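Local coordinates for probable sugar ABC transporter, sugar-binding protein (PDB 2W7Y) that probably delivers glycans to a sugar ABC transporter as its extracellular solute-binding protein, and binds the blood group A-trisaccharide, at residues I234-K237 against E238-D241. Residues are numbered along the deposited sequence; the frame is centred on the assembly and turned at random.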
loop_
_atom_site.group_PDB
_atom_site.type_symbol
_atom_site.label_atom_id
_atom_site.label_comp_id
_atom_site.label_asym_id
_atom_site.label_seq_id
_atom_site.Cartn_x
_atom_site.Cartn_y
_atom_site.Cartn_z
ATOM N N ILE A 234 16.106 -5.646 -14.609
ATOM C CA ILE A 234 16.954 -5.258 -13.489
ATOM C C ILE A 234 18.185 -4.443 -13.951
ATOM O O ILE A 234 18.945 -3.944 -13.115
ATOM C CB ILE A 234 17.397 -6.524 -12.679
ATOM C CG1 ILE A 234 16.187 -7.204 -12.032
ATOM C CG2 ILE A 234 18.399 -6.181 -11.595
ATOM C CD1 ILE A 234 16.411 -8.667 -11.652
ATOM N N GLU A 235 18.356 -4.253 -15.263
ATOM C CA GLU A 235 19.694 -3.953 -15.769
ATOM C C GLU A 235 19.995 -3.112 -17.030
ATOM O O GLU A 235 21.150 -2.699 -17.159
ATOM C CB GLU A 235 20.394 -5.309 -15.974
ATOM C CG GLU A 235 21.909 -5.259 -16.124
ATOM C CD GLU A 235 22.457 -6.461 -16.845
ATOM O OE1 GLU A 235 21.772 -7.507 -16.848
ATOM O OE2 GLU A 235 23.569 -6.363 -17.412
ATOM N N SER A 236 19.060 -2.725 -17.906
ATOM C CA SER A 236 18.105 -1.611 -17.733
ATOM C C SER A 236 18.656 -0.413 -16.941
ATOM O O SER A 236 18.765 -0.436 -15.713
ATOM C CB SER A 236 16.637 -2.008 -17.454
ATOM O OG SER A 236 16.221 -1.644 -16.147
ATOM N N LYS A 237 19.043 0.609 -17.703
ATOM C CA LYS A 237 19.598 1.857 -17.184
ATOM C C LYS A 237 18.614 2.575 -16.259
ATOM O O LYS A 237 19.012 3.112 -15.226
ATOM C CB LYS A 237 20.035 2.759 -18.351
ATOM C CG LYS A 237 20.351 4.207 -17.988
ATOM C CD LYS A 237 21.200 4.884 -19.069
ATOM C CE LYS A 237 21.037 6.406 -19.041
ATOM N NZ LYS A 237 21.471 7.035 -17.753
ATOM N N GLU A 238 17.335 2.559 -16.628
ATOM C CA GLU A 238 16.269 3.149 -15.819
ATOM C C GLU A 238 16.166 2.527 -14.423
ATOM O O GLU A 238 16.000 3.243 -13.439
ATOM C CB GLU A 238 14.918 3.053 -16.541
ATOM C CG GLU A 238 14.803 3.917 -17.797
ATOM C CD GLU A 238 15.366 3.249 -19.041
ATOM O OE1 GLU A 238 15.761 2.064 -18.967
ATOM O OE2 GLU A 238 15.408 3.913 -20.101
ATOM N N PHE A 239 16.261 1.200 -14.351
ATOM C CA PHE A 239 16.253 0.469 -13.082
ATOM C C PHE A 239 17.470 0.826 -12.229
ATOM O O PHE A 239 17.350 1.022 -11.018
ATOM C CB PHE A 239 16.226 -1.042 -13.338
ATOM C CG PHE A 239 15.790 -1.863 -12.150
ATOM C CD1 PHE A 239 14.482 -2.318 -12.050
ATOM C CD2 PHE A 239 16.693 -2.198 -11.140
ATOM C CE1 PHE A 239 14.073 -3.079 -10.962
ATOM C CE2 PHE A 239 16.289 -2.956 -10.040
ATOM C CZ PHE A 239 14.977 -3.396 -9.952
ATOM N N ALA A 240 18.636 0.905 -12.871
ATOM C CA ALA A 240 19.894 1.226 -12.192
ATOM C C ALA A 240 19.957 2.681 -11.729
ATOM O O ALA A 240 20.448 2.954 -10.630
ATOM C CB ALA A 240 21.087 0.893 -13.079
ATOM N N ASP A 241 19.470 3.599 -12.566
ATOM C CA ASP A 241 19.423 5.027 -12.228
ATOM C C ASP A 241 18.473 5.324 -11.074
ATOM O O ASP A 241 18.787 6.139 -10.209
ATOM C CB ASP A 241 19.024 5.877 -13.441
ATOM C CG ASP A 241 20.067 5.871 -14.538
ATOM O OD1 ASP A 241 19.726 6.300 -15.663
ATOM O OD2 ASP A 241 21.216 5.436 -14.289
#
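Ser236 is the N-cap of helix 237-252, and its OG accepts a weak capping bond from Phe239 N at 3.4 Å, although the hydroxyl's position is less sure. The first turn then closes through the backbone: Ala240 N donates to Ser236 O, and Asp241 N to Lys237 O at 2.7 Å. Before the cap, the loop folds back over the phenylalanine. Ile234 CA stands over one face of the Phe239 ring, 3.9 Å from its centroid and 15° off the normal, a CH-pi contact offset toward the rim. The two side chains run side by side in the same direction, Ile234 CG2 meeting Phe239 CE2 at 4.2 Å. With CG anti to the backbone N, chi1 -162° turns the Phe239 ring toward Ile234; Phe211 also meets this ring edge-to-face. Ile234 also packs on Leu425, tying the loop before helix 237-252 to helix 414-427. Glu238 OE2 accepts a hydrogen bond from Asn220 ND2. Across the first turn, Lys237 and Asp241 form an i to i+4 salt bridge. The lysine chain stays extended until it bends at chi4 (61°), which brings NZ to the syn lone pair of Asp241 OD1 at 2.8 Å.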